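Aminotransferase class-III (Ochrobactrum anthropi, PDB 5GHG) probably catalyses the reversible transfer of an amino group between amines and carbonyl compounds, as an omega-transaminase working through the pyridoxamine and pyridoxal phosphate forms of its cofactor. Local coordinates at residues B[359-364]-B[438-443]; B[352-357]-B[429-434]; B[280-285]-B[299-304]; B[143-148]-B[177-182]. The protein carries 1 engineered substitution. All coordinates share one frame; numbering follows the deposited sequence.

Contact 1 (B[359-364]-B[438-443]); sequences QKRLRE and TMVSAL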
loop_
_atom_site.group_PDB
_atom_site.type_symbol
_atom_site.label_atom_id
_atom_site.label_comp_id
_atom_site.label_asym_id
_atom_site.label_seq_id
_atom_site.Cartn_x
_atom_site.Cartn_y
_atom_site.Cartn_z
ATOM N N GLN B 359 1.725 21.976 25.090
ATOM C CA GLN B 359 3.165 22.219 25.131
ATOM C C GLN B 359 3.576 22.833 26.463
ATOM O O GLN B 359 4.610 22.464 27.032
ATOM C CB GLN B 359 3.607 23.123 23.985
ATOM C CG GLN B 359 3.361 22.592 22.585
ATOM C CD GLN B 359 4.078 21.293 22.288
ATOM O OE1 GLN B 359 5.134 21.003 22.851
ATOM N NE2 GLN B 359 3.511 20.505 21.369
ATOM N N LYS B 360 2.779 23.774 26.969
ATOM C CA LYS B 360 3.096 24.418 28.250
ATOM C C LYS B 360 2.975 23.431 29.403
ATOM O O LYS B 360 3.884 23.330 30.239
ATOM C CB LYS B 360 2.178 25.620 28.463
ATOM C CG LYS B 360 2.335 26.324 29.810
ATOM C CD LYS B 360 1.188 27.324 30.023
ATOM C CE LYS B 360 1.359 28.125 31.318
ATOM N NZ LYS B 360 2.527 29.064 31.251
ATOM N N ARG B 361 1.869 22.680 29.464
ATOM C CA ARG B 361 1.702 21.705 30.536
ATOM C C ARG B 361 2.809 20.658 30.530
ATOM O O ARG B 361 3.352 20.314 31.585
ATOM C CB ARG B 361 0.319 21.036 30.445
ATOM C CG ARG B 361 -0.823 21.937 30.936
ATOM C CD ARG B 361 -0.785 22.062 32.466
ATOM N NE ARG B 361 -0.738 20.741 33.103
ATOM C CZ ARG B 361 -1.808 20.063 33.471
ATOM N NH1 ARG B 361 -3.009 20.599 33.295
ATOM N NH2 ARG B 361 -1.689 18.854 34.031
ATOM N N LEU B 362 3.180 20.146 29.350
ATOM C CA LEU B 362 4.231 19.143 29.306
ATOM C C LEU B 362 5.565 19.706 29.787
ATOM O O LEU B 362 6.342 19.012 30.449
ATOM C CB LEU B 362 4.373 18.553 27.900
ATOM C CG LEU B 362 3.320 17.538 27.451
ATOM C CD1 LEU B 362 3.481 17.230 25.965
ATOM C CD2 LEU B 362 3.383 16.245 28.265
ATOM N N ARG B 363 5.859 20.956 29.441
ATOM C CA ARG B 363 7.140 21.519 29.843
ATOM C C ARG B 363 7.221 21.788 31.347
ATOM O O ARG B 363 8.322 21.923 31.881
ATOM C CB ARG B 363 7.426 22.779 29.024
ATOM C CG ARG B 363 7.984 22.392 27.637
ATOM C CD ARG B 363 8.044 23.554 26.685
ATOM N NE ARG B 363 8.592 23.155 25.391
ATOM C CZ ARG B 363 7.919 22.466 24.481
ATOM N NH1 ARG B 363 6.673 22.091 24.750
ATOM N NH2 ARG B 363 8.471 22.171 23.303
ATOM N N GLU B 364 6.089 21.833 32.039
ATOM C CA GLU B 364 6.122 21.918 33.493
ATOM C C GLU B 364 6.738 20.678 34.130
ATOM O O GLU B 364 7.077 20.720 35.314
ATOM C CB GLU B 364 4.705 22.146 34.047
ATOM C CG GLU B 364 4.099 23.468 33.612
ATOM C CD GLU B 364 2.612 23.596 33.937
ATOM O OE1 GLU B 364 2.029 22.655 34.504
ATOM O OE2 GLU B 364 2.018 24.650 33.614
ATOM N N THR B 438 -6.223 16.269 31.699
ATOM C CA THR B 438 -6.294 14.894 32.178
ATOM C C THR B 438 -5.129 14.052 31.653
ATOM O O THR B 438 -4.519 13.290 32.401
ATOM C CB THR B 438 -7.634 14.274 31.744
ATOM O OG1 THR B 438 -8.684 15.035 32.331
ATOM C CG2 THR B 438 -7.754 12.836 32.196
ATOM N N MET B 439 -4.800 14.195 30.370
ATOM C CA MET B 439 -3.726 13.410 29.763
ATOM C C MET B 439 -2.371 13.714 30.412
ATOM O O MET B 439 -1.611 12.802 30.755
ATOM C CB MET B 439 -3.700 13.687 28.252
ATOM C CG MET B 439 -2.645 12.967 27.436
ATOM S SD MET B 439 -2.724 13.622 25.727
ATOM C CE MET B 439 -4.468 13.823 25.592
ATOM N N VAL B 440 -2.059 14.996 30.593
ATOM C CA VAL B 440 -0.757 15.359 31.141
ATOM C C VAL B 440 -0.673 15.008 32.627
ATOM O O VAL B 440 0.383 14.604 33.116
ATOM C CB VAL B 440 -0.443 16.835 30.887
ATOM C CG1 VAL B 440 0.839 17.227 31.605
ATOM C CG2 VAL B 440 -0.311 17.100 29.375
ATOM N N SER B 441 -1.776 15.151 33.364
ATOM C CA SER B 441 -1.767 14.710 34.752
ATOM C C SER B 441 -1.524 13.202 34.859
ATOM O O SER B 441 -0.887 12.746 35.816
ATOM C CB SER B 441 -3.070 15.089 35.456
ATOM O OG SER B 441 -3.215 16.491 35.499
ATOM N N ALA B 442 -2.011 12.420 33.904
ATOM C CA ALA B 442 -1.725 10.987 33.926
ATOM C C ALA B 442 -0.239 10.716 33.675
ATOM O O ALA B 442 0.345 9.791 34.258
ATOM C CB ALA B 442 -2.574 10.245 32.901
ATOM N N LEU B 443 0.380 11.500 32.797
ATOM C CA LEU B 443 1.808 11.356 32.588
ATOM C C LEU B 443 2.589 11.723 33.847
ATOM O O LEU B 443 3.517 11.016 34.237
ATOM C CB LEU B 443 2.266 12.201 31.409
ATOM C CG LEU B 443 3.774 12.232 31.178
ATOM C CD1 LEU B 443 4.317 10.826 30.872
ATOM C CD2 LEU B 443 4.115 13.222 30.082
#

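Contact 2 (B[352-357]-B[429-434]); sequences RDRGTY and LIINDQ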
loop_
_atom_site.group_PDB
_atom_site.type_symbol
_atom_site.label_atom_id
_atom_site.label_comp_id
_atom_site.label_asym_id
_atom_site.label_seq_id
_atom_site.Cartn_x
_atom_site.Cartn_y
_atom_site.Cartn_z
ATOM N N ARG B 352 -4.232 24.253 17.335
ATOM C CA ARG B 352 -3.227 25.256 17.656
ATOM C C ARG B 352 -3.353 25.717 19.114
ATOM O O ARG B 352 -2.356 25.821 19.831
ATOM C CB ARG B 352 -3.362 26.439 16.705
ATOM C CG ARG B 352 -2.408 27.590 16.977
ATOM C CD ARG B 352 -2.624 28.725 15.953
ATOM N NE ARG B 352 -1.692 29.830 16.162
ATOM C CZ ARG B 352 -0.585 30.055 15.442
ATOM N NH1 ARG B 352 -0.246 29.252 14.437
ATOM N NH2 ARG B 352 0.188 31.099 15.723
ATOM N N ASP B 353 -4.590 25.999 19.558
ATOM C CA ASP B 353 -4.783 26.526 20.916
ATOM C C ASP B 353 -4.680 25.434 21.979
ATOM O O ASP B 353 -4.099 25.657 23.046
ATOM C CB ASP B 353 -6.126 27.234 21.017
ATOM C CG ASP B 353 -6.194 28.488 20.164
ATOM O OD1 ASP B 353 -5.112 29.022 19.794
ATOM O OD2 ASP B 353 -7.332 28.927 19.868
ATOM N N ARG B 354 -5.250 24.253 21.726
ATOM C CA ARG B 354 -4.979 23.129 22.613
ATOM C C ARG B 354 -3.495 22.769 22.598
ATOM O O ARG B 354 -2.945 22.356 23.627
ATOM C CB ARG B 354 -5.825 21.911 22.228
ATOM C CG ARG B 354 -7.205 21.816 22.915
ATOM C CD ARG B 354 -8.157 22.940 22.503
ATOM N NE ARG B 354 -7.962 24.147 23.296
ATOM C CZ ARG B 354 -8.493 25.337 23.014
ATOM N NH1 ARG B 354 -9.259 25.490 21.941
ATOM N NH2 ARG B 354 -8.253 26.369 23.807
ATOM N N GLY B 355 -2.841 22.918 21.448
ATOM C CA GLY B 355 -1.413 22.631 21.371
ATOM C C GLY B 355 -0.582 23.542 22.255
ATOM O O GLY B 355 0.288 23.095 22.998
ATOM N N THR B 356 -0.834 24.846 22.175
ATOM C CA THR B 356 -0.156 25.780 23.061
ATOM C C THR B 356 -0.282 25.335 24.522
ATOM O O THR B 356 0.702 25.287 25.267
ATOM C CB THR B 356 -0.730 27.188 22.888
ATOM O OG1 THR B 356 -0.457 27.629 21.560
ATOM C CG2 THR B 356 -0.100 28.146 23.893
ATOM N N TYR B 357 -1.486 24.965 24.927
ATOM C CA TYR B 357 -1.698 24.550 26.301
ATOM C C TYR B 357 -0.967 23.240 26.606
ATOM O O TYR B 357 -0.309 23.119 27.645
ATOM C CB TYR B 357 -3.202 24.445 26.580
ATOM C CG TYR B 357 -3.533 23.992 27.981
ATOM C CD1 TYR B 357 -3.170 24.775 29.084
ATOM C CD2 TYR B 357 -4.187 22.794 28.210
ATOM C CE1 TYR B 357 -3.455 24.376 30.368
ATOM C CE2 TYR B 357 -4.487 22.374 29.499
ATOM C CZ TYR B 357 -4.123 23.172 30.581
ATOM O OH TYR B 357 -4.406 22.760 31.863
ATOM N N LEU B 429 -7.387 16.264 16.845
ATOM C CA LEU B 429 -7.583 17.700 16.673
ATOM C C LEU B 429 -8.795 18.214 17.436
ATOM O O LEU B 429 -8.875 19.417 17.709
ATOM C CB LEU B 429 -7.751 18.030 15.187
ATOM C CG LEU B 429 -6.708 17.485 14.205
ATOM C CD1 LEU B 429 -7.105 17.839 12.758
ATOM C CD2 LEU B 429 -5.355 18.074 14.538
ATOM N N ILE B 430 -9.734 17.322 17.787
ATOM C CA ILE B 430 -10.947 17.689 18.498
ATOM C C ILE B 430 -10.781 17.741 20.015
ATOM O O ILE B 430 -11.756 18.037 20.728
ATOM C CB ILE B 430 -12.099 16.707 18.188
ATOM C CG1 ILE B 430 -11.711 15.276 18.579
ATOM C CG2 ILE B 430 -12.565 16.809 16.707
ATOM C CD1 ILE B 430 -12.922 14.350 18.746
ATOM N N ILE B 431 -9.599 17.432 20.542
ATOM C CA ILE B 431 -9.423 17.408 21.996
ATOM C C ILE B 431 -9.686 18.806 22.580
ATOM O O ILE B 431 -9.507 19.825 21.908
ATOM C CB ILE B 431 -8.027 16.890 22.363
ATOM C CG1 ILE B 431 -7.963 16.513 23.854
ATOM C CG2 ILE B 431 -6.946 17.886 21.958
ATOM C CD1 ILE B 431 -6.741 15.701 24.236
ATOM N N ASN B 432 -10.132 18.851 23.833
ATOM C CA ASN B 432 -10.326 20.134 24.518
ATOM C C ASN B 432 -9.326 20.264 25.674
ATOM O O ASN B 432 -8.591 19.328 25.995
ATOM C CB ASN B 432 -11.777 20.299 24.996
ATOM C CG ASN B 432 -12.185 19.295 26.057
ATOM O OD1 ASN B 432 -11.418 18.984 26.949
ATOM N ND2 ASN B 432 -13.420 18.794 25.966
ATOM N N ASP B 433 -9.291 21.449 26.290
ATOM C CA ASP B 433 -8.281 21.725 27.306
ATOM C C ASP B 433 -8.441 20.818 28.527
ATOM O O ASP B 433 -7.446 20.400 29.115
ATOM C CB ASP B 433 -8.307 23.202 27.733
ATOM C CG ASP B 433 -7.572 24.119 26.754
ATOM O OD1 ASP B 433 -6.803 23.625 25.888
ATOM O OD2 ASP B 433 -7.739 25.353 26.857
ATOM N N GLN B 434 -9.678 20.519 28.931
ATOM C CA GLN B 434 -9.870 19.635 30.077
ATOM C C GLN B 434 -9.276 18.253 29.816
ATOM O O GLN B 434 -8.736 17.617 30.722
ATOM C CB GLN B 434 -11.367 19.492 30.419
ATOM C CG GLN B 434 -12.134 20.805 30.501
ATOM C CD GLN B 434 -12.772 21.216 29.161
ATOM O OE1 GLN B 434 -12.136 21.905 28.329
ATOM N NE2 GLN B 434 -14.051 20.812 28.949
#

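Contact 3 (B[280-285]-B[299-304]); sequences PDILVM and FLINER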
loop_
_atom_site.group_PDB
_atom_site.type_symbol
_atom_site.label_atom_id
_atom_site.label_comp_id
_atom_site.label_asym_id
_atom_site.label_seq_id
_atom_site.Cartn_x
_atom_site.Cartn_y
_atom_site.Cartn_z
ATOM N N PRO B 280 8.556 23.427 -0.395
ATOM C CA PRO B 280 8.787 22.178 -1.111
ATOM C C PRO B 280 8.384 22.251 -2.575
ATOM O O PRO B 280 7.486 23.005 -2.958
ATOM C CB PRO B 280 7.911 21.172 -0.357
ATOM C CG PRO B 280 6.813 22.012 0.245
ATOM C CD PRO B 280 7.491 23.315 0.610
ATOM N N ASP B 281 9.051 21.427 -3.386
ATOM C CA ASP B 281 8.625 21.175 -4.757
ATOM C C ASP B 281 7.575 20.074 -4.846
ATOM O O ASP B 281 6.784 20.055 -5.799
ATOM C CB ASP B 281 9.832 20.782 -5.616
ATOM C CG ASP B 281 10.892 21.858 -5.652
ATOM O OD1 ASP B 281 10.670 22.854 -6.362
ATOM O OD2 ASP B 281 11.938 21.717 -4.959
ATOM N N ILE B 282 7.586 19.163 -3.880
ATOM C CA ILE B 282 6.703 18.008 -3.809
ATOM C C ILE B 282 6.226 17.902 -2.360
ATOM O O ILE B 282 7.029 18.028 -1.430
ATOM C CB ILE B 282 7.426 16.716 -4.245
ATOM C CG1 ILE B 282 7.985 16.855 -5.668
ATOM C CG2 ILE B 282 6.510 15.469 -4.114
ATOM C CD1 ILE B 282 8.788 15.637 -6.127
ATOM N N LEU B 283 4.932 17.661 -2.165
ATOM C CA LEU B 283 4.356 17.575 -0.823
ATOM C C LEU B 283 3.548 16.281 -0.726
ATOM O O LEU B 283 2.676 16.044 -1.558
ATOM C CB LEU B 283 3.470 18.787 -0.517
ATOM C CG LEU B 283 3.051 18.982 0.934
ATOM C CD1 LEU B 283 2.840 20.458 1.223
ATOM C CD2 LEU B 283 1.788 18.193 1.262
ATOM N N VAL B 284 3.832 15.470 0.295
ATOM C CA VAL B 284 3.238 14.142 0.462
ATOM C C VAL B 284 2.296 14.180 1.657
ATOM O O VAL B 284 2.661 14.680 2.734
ATOM C CB VAL B 284 4.308 13.056 0.642
ATOM C CG1 VAL B 284 3.655 11.652 0.667
ATOM C CG2 VAL B 284 5.408 13.131 -0.440
ATOM N N MET B 285 1.090 13.634 1.479
ATOM C CA MET B 285 0.052 13.685 2.498
ATOM C C MET B 285 -0.574 12.305 2.696
ATOM O O MET B 285 -0.632 11.494 1.771
ATOM C CB MET B 285 -1.064 14.652 2.112
ATOM C CG MET B 285 -0.630 16.094 2.022
ATOM S SD MET B 285 -1.724 17.021 0.903
ATOM C CE MET B 285 -1.100 16.519 -0.705
ATOM N N PHE B 299 0.115 12.973 -3.246
ATOM C CA PHE B 299 1.213 13.930 -3.277
ATOM C C PHE B 299 0.913 15.003 -4.316
ATOM O O PHE B 299 0.201 14.766 -5.301
ATOM C CB PHE B 299 2.566 13.260 -3.501
ATOM C CG PHE B 299 2.696 12.508 -4.805
ATOM C CD1 PHE B 299 2.355 11.163 -4.888
ATOM C CD2 PHE B 299 3.227 13.140 -5.936
ATOM C CE1 PHE B 299 2.515 10.464 -6.074
ATOM C CE2 PHE B 299 3.370 12.454 -7.133
ATOM C CZ PHE B 299 3.018 11.116 -7.209
ATOM N N LEU B 300 1.415 16.201 -4.047
ATOM C CA LEU B 300 1.297 17.342 -4.943
ATOM C C LEU B 300 2.668 17.643 -5.532
ATOM O O LEU B 300 3.693 17.503 -4.843
ATOM C CB LEU B 300 0.802 18.567 -4.183
ATOM C CG LEU B 300 -0.650 18.511 -3.685
ATOM C CD1 LEU B 300 -0.848 19.518 -2.573
ATOM C CD2 LEU B 300 -1.545 18.855 -4.848
ATOM N N ILE B 301 2.690 18.084 -6.789
ATOM C CA ILE B 301 3.933 18.540 -7.396
ATOM C C ILE B 301 3.724 19.916 -8.001
ATOM O O ILE B 301 2.625 20.252 -8.468
ATOM C CB ILE B 301 4.462 17.552 -8.465
ATOM C CG1 ILE B 301 3.511 17.491 -9.642
ATOM C CG2 ILE B 301 4.647 16.156 -7.866
ATOM C CD1 ILE B 301 4.037 16.643 -10.778
ATOM N N ASN B 302 4.787 20.717 -8.008
ATOM C CA ASN B 302 4.659 22.060 -8.555
ATOM C C ASN B 302 4.957 22.043 -10.054
ATOM O O ASN B 302 5.198 20.986 -10.662
ATOM C CB ASN B 302 5.524 23.041 -7.781
ATOM C CG ASN B 302 7.010 22.781 -7.924
ATOM O OD1 ASN B 302 7.438 21.947 -8.709
ATOM N ND2 ASN B 302 7.802 23.520 -7.176
ATOM N N GLU B 303 4.904 23.223 -10.677
ATOM C CA GLU B 303 5.085 23.291 -12.120
ATOM C C GLU B 303 6.529 22.956 -12.517
ATOM O O GLU B 303 6.759 22.312 -13.541
ATOM C CB GLU B 303 4.687 24.679 -12.632
ATOM C CG GLU B 303 4.698 24.802 -14.157
ATOM C CD GLU B 303 3.680 23.891 -14.834
ATOM O OE1 GLU B 303 3.928 23.497 -15.988
ATOM O OE2 GLU B 303 2.628 23.551 -14.216
ATOM N N ARG B 304 7.493 23.373 -11.705
ATOM C CA ARG B 304 8.881 23.020 -11.938
ATOM C C ARG B 304 9.047 21.513 -12.114
ATOM O O ARG B 304 9.714 21.052 -13.040
ATOM C CB ARG B 304 9.742 23.520 -10.773
ATOM C CG ARG B 304 11.205 23.111 -10.806
ATOM C CD ARG B 304 11.847 23.403 -9.473
ATOM N NE ARG B 304 13.284 23.144 -9.460
ATOM C CZ ARG B 304 14.045 23.224 -8.376
ATOM N NH1 ARG B 304 13.503 23.537 -7.203
ATOM N NH2 ARG B 304 15.346 22.986 -8.466
HETATM O O HOH W 1 13.317 23.737 -4.330
#

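Contact 4 (B[143-148]-B[177-182]); sequences KIISRK and RILHTG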
loop_
_atom_site.group_PDB
_atom_site.type_symbol
_atom_site.label_atom_id
_atom_site.label_comp_id
_atom_site.label_asym_id
_atom_site.label_seq_id
_atom_site.Cartn_x
_atom_site.Cartn_y
_atom_site.Cartn_z
ATOM N N LYS B 143 20.024 10.232 -7.183
ATOM C CA LYS B 143 20.182 9.929 -5.763
ATOM C C LYS B 143 19.202 10.769 -4.941
ATOM O O LYS B 143 18.903 11.923 -5.272
ATOM C CB LYS B 143 21.623 10.194 -5.322
ATOM C CG LYS B 143 22.662 9.261 -6.001
ATOM C CD LYS B 143 24.090 9.706 -5.709
ATOM C CE LYS B 143 25.137 8.931 -6.491
ATOM N NZ LYS B 143 26.459 9.636 -6.440
ATOM N N ILE B 144 18.710 10.179 -3.861
ATOM C CA ILE B 144 17.791 10.842 -2.954
ATOM C C ILE B 144 18.462 10.875 -1.602
ATOM O O ILE B 144 18.920 9.831 -1.115
ATOM C CB ILE B 144 16.440 10.108 -2.843
ATOM C CG1 ILE B 144 15.883 9.710 -4.222
ATOM C CG2 ILE B 144 15.452 10.915 -1.976
ATOM C CD1 ILE B 144 15.378 10.831 -5.032
ATOM N N ILE B 145 18.490 12.048 -0.976
ATOM C CA ILE B 145 19.042 12.196 0.355
ATOM C C ILE B 145 17.886 12.213 1.358
ATOM O O ILE B 145 16.991 13.048 1.263
ATOM C CB ILE B 145 19.883 13.473 0.479
ATOM C CG1 ILE B 145 21.052 13.420 -0.510
ATOM C CG2 ILE B 145 20.423 13.630 1.904
ATOM C CD1 ILE B 145 21.837 14.712 -0.583
ATOM N N SER B 146 17.934 11.298 2.323
ATOM C CA SER B 146 17.030 11.230 3.454
ATOM C C SER B 146 17.836 11.474 4.719
ATOM O O SER B 146 19.027 11.797 4.662
ATOM C CB SER B 146 16.341 9.854 3.494
ATOM O OG SER B 146 15.232 9.917 4.369
ATOM N N ARG B 147 17.216 11.279 5.863
ATOM C CA ARG B 147 17.894 11.561 7.126
ATOM C C ARG B 147 17.795 10.394 8.090
ATOM O O ARG B 147 16.786 9.684 8.126
ATOM C CB ARG B 147 17.307 12.808 7.791
ATOM C CG ARG B 147 17.424 14.038 6.945
ATOM C CD ARG B 147 16.761 15.210 7.593
ATOM N NE ARG B 147 15.325 14.990 7.766
ATOM C CZ ARG B 147 14.501 15.901 8.280
ATOM N NH1 ARG B 147 14.987 17.078 8.635
ATOM N NH2 ARG B 147 13.207 15.636 8.446
ATOM N N LYS B 148 18.844 10.206 8.872
ATOM C CA LYS B 148 18.781 9.257 9.976
ATOM C C LYS B 148 17.593 9.583 10.877
ATOM O O LYS B 148 17.345 10.739 11.208
ATOM C CB LYS B 148 20.088 9.287 10.774
ATOM C CG LYS B 148 21.239 8.610 10.047
ATOM C CD LYS B 148 22.499 8.664 10.915
ATOM C CE LYS B 148 23.708 8.066 10.225
ATOM N NZ LYS B 148 24.824 7.917 11.223
ATOM N N ARG B 177 21.234 4.238 -4.243
ATOM C CA ARG B 177 20.771 5.566 -4.615
ATOM C C ARG B 177 20.179 6.341 -3.451
ATOM O O ARG B 177 19.949 7.541 -3.584
ATOM C CB ARG B 177 19.775 5.569 -5.783
ATOM C CG ARG B 177 20.368 5.059 -7.100
ATOM C CD ARG B 177 19.285 5.024 -8.173
ATOM N NE ARG B 177 19.846 4.871 -9.496
ATOM C CZ ARG B 177 19.149 4.964 -10.620
ATOM N NH1 ARG B 177 17.839 5.190 -10.577
ATOM N NH2 ARG B 177 19.762 4.832 -11.782
ATOM N N ILE B 178 19.942 5.710 -2.314
ATOM C CA ILE B 178 19.353 6.405 -1.166
ATOM C C ILE B 178 20.478 6.680 -0.172
ATOM O O ILE B 178 21.160 5.756 0.275
ATOM C CB ILE B 178 18.229 5.591 -0.518
ATOM C CG1 ILE B 178 17.203 5.170 -1.552
ATOM C CG2 ILE B 178 17.616 6.375 0.629
ATOM C CD1 ILE B 178 16.730 6.288 -2.420
ATOM N N LEU B 179 20.676 7.953 0.152
ATOM C CA LEU B 179 21.682 8.411 1.092
ATOM C C LEU B 179 20.995 8.960 2.335
ATOM O O LEU B 179 19.859 9.446 2.256
ATOM C CB LEU B 179 22.541 9.502 0.452
ATOM C CG LEU B 179 23.036 9.222 -0.966
ATOM C CD1 LEU B 179 23.727 10.438 -1.555
ATOM C CD2 LEU B 179 23.949 8.014 -0.989
ATOM N N HIS B 180 21.670 8.882 3.478
ATOM C CA HIS B 180 21.149 9.452 4.720
ATOM C C HIS B 180 22.153 10.412 5.325
ATOM O O HIS B 180 23.292 10.043 5.566
ATOM C CB HIS B 180 20.789 8.377 5.759
ATOM C CG HIS B 180 19.688 7.476 5.321
ATOM N ND1 HIS B 180 19.912 6.391 4.508
ATOM C CD2 HIS B 180 18.354 7.504 5.558
ATOM C CE1 HIS B 180 18.758 5.783 4.258
ATOM N NE2 HIS B 180 17.799 6.435 4.893
ATOM N N THR B 181 21.710 11.629 5.587
ATOM C CA THR B 181 22.504 12.622 6.303
ATOM C C THR B 181 22.019 12.645 7.752
ATOM O O THR B 181 21.238 11.786 8.174
ATOM C CB THR B 181 22.418 13.970 5.571
ATOM O OG1 THR B 181 23.399 14.872 6.106
ATOM C CG2 THR B 181 21.017 14.584 5.653
ATOM N N GLY B 182 22.484 13.603 8.539
ATOM C CA GLY B 182 22.315 13.509 9.975
ATOM C C GLY B 182 20.901 13.798 10.468
ATOM O O GLY B 182 20.098 14.491 9.836
#

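Contact 1 (B[359-364]-B[438-443])
The side chain of R361 can be followed from its root on helix 347-363 to its tip beside helix 433-455. Its CB, directed toward the partner helix, packs against both methyls of V440, with CG1 of V440 at 4.0 Å from CB of R361. The chain then bends twice, at chi2 and chi3, so that it skirts V440 obliquely instead of running straight out. NE makes a long salt bridge to OE1 of E364, one turn on in its own segment, at 3.6 Å. NH1 turns to its strongest partner, the carboxylate of D437, and also meets the hydroxyl of Y357. NH2 donates to OG of S441 at 3.2 Å; the oxygen lies in the guanidinium plane, but the N-H...O angle of 143° leaves the bond bent. S441 OG is bonded as well to the carbonyl of D437, a turn back on its own helix.

Beside these polar contacts the interface is apolar. CD2 of L362 approaches CG2 of V440 at 4.0 Å and CD2 of L443 at 3.6 Å, the two leucines set roughly perpendicular. L362 and L443 both continue onto V383 of strand 380-385. With axes 10.0 Å apart and a crossing of -15°, this is near-parallel helix-helix packing, two helices lying against a mixed sheet in a two-layer alpha/beta arrangement.

Contact 2 (B[352-357]-B[429-434])
D433 OD1 is the best-held polar atom, and one N-H grips it: NE of R354 donates at 2.9 Å and 161°, almost straight. A second bond falls on the other oxygen, NH2 of R354 reaching OD2 of D433 at 3.3 Å and 141°. The grip is side-on, two nitrogens to two oxygens, yet it is not coplanar: guanidinium and carboxylate planes stand 73° apart, and NE meets OD1 from above the carboxylate plane. Bends in the middle of the chain turn the arginine into this pose, its CG resting against the I431 carbonyl oxygen at 3.2 Å. CB of D353 covers one face of the guanidinium, while NH1 has an outside partner in OD1 of N350. CD2 of the Y357 ring flanks the carboxylate, 3.6 Å from D433 OD1. An alanine in place of R354 would remove both bonds to D433 and the CG packing on the I431 carbonyl oxygen, and would probably loosen the start of helix 433-455 against helix 347-363. D433 opens that helix after the N-cap N432, so its negative charge near the positive end of the helix dipole is likely to be favourable, and with R354 beside it the carboxylate probably stays ionised.

Contact 3 (B[280-285]-B[299-304])
Two donors share OD1 of D281. ND2 of N302 comes in at 3.1 Å on the anti lone pair of OD1, although the amide and carboxylate planes are 75° apart; NH1 of R304 reaches the same oxygen at 3.0 Å from above the carboxylate plane, as a salt bridge. The arginine runs extended from CG to NE, which brings NH1 to OD1. Water 1 bridges the pair, donating to OD2 of D281 at 2.5 Å and weakly accepting from R304 NH1. OD2 has its strongest partner in the backbone N of L255, on the neighbouring strand 254-258.

The N302 amide is set by its own role as N-cap: OD1 takes the backbone N of V305, leaving ND2 turned to the aspartate. Its main-chain N also bonds to D281 O at 3.1 Å, nearly along the C=O axis. Further out from the aspartate, strands 282-285 and 297-301 form an antiparallel hairpin in which L283 and L300 are the hydrogen-bonded pair, with L300 N to L283 O at 2.8 Å. On the face of I282, V284, F299 and I301, CG1 of I282 lies alongside CG2 of I301 at 4.1 Å, and the F299 ring meets that of Y113 nearly parallel. On the other face CE of M285 touches CD1 of L300 at 3.5 Å.

An alanine at D281 would lose the carboxylate that accepts from N302 ND2, R304 NH1 and L255 N, though not the backbone bond, and would probably destabilise this end of the hairpin. A buried carboxylate so supplied with donors and one arginine is likely to remain ionised.

Contact 4 (B[143-148]-B[177-182])
Strands 143-147 and 178-181 run parallel, twisted by -37°, and five backbone bonds join them, the straightest being S146 N to L179 O at 2.7 Å and 177°. I144, S146 and K148 donate to the carbonyls of R177, L179 and T181, while L179 and T181 donate back to those of I144 and S146.

On one face, I144 and I178 run alongside each other in the same direction, with CD1 of I178 at 3.9 Å from CB of I144; L161 covers both. S146 presents CB to CD2 of the H180 ring at 3.7 Å, while its OG, anti to the backbone N (chi1 -165°), bonds to the carbonyl of L161. CD2 at the edge of the H180 ring lies 3.7 Å from R147 O. This pair of strands with helix 156-161 between them is a beta-alpha-beta crossover, and strand 178-181 is an outermost strand of its sheet within this chain.

On the opposite face, I145 meets L179 at a slant, CG1 of I145 at 4.1 Å from CD1 of L179, and its CG2 reaches CG2 of T181 at 3.9 Å; helix 196-214 packs on I145 and L179. CG of R147 lies 3.9 Å from CG2 of T181, before a bend at chi3 sends the guanidinium to E225 O and the Y240 hydroxyl. R177 forms a salt bridge with D172 of the second subunit and a cation-pi contact with W130.

In the fold
Contacts 1 and 2 are successive parts of one interface between helices 347-363 and 433-455. Their centres are 12 Å apart, and CE of M439 touches CD1 of I431 at 3.2 Å. Contacts 3 and 4 instead belong to the seven-stranded sheet, 19 Å apart between centres and about 8 Å at nearest atoms, with strands 254-258 and 219-224 between them. This sheet borders the cofactor: the V284 side chain is about 6 Å and that of R147 about 9 Å from the bound PMP. Contact 1 lies about 36 Å from contact 3, centre to centre, on the opposite side of the chain's centre.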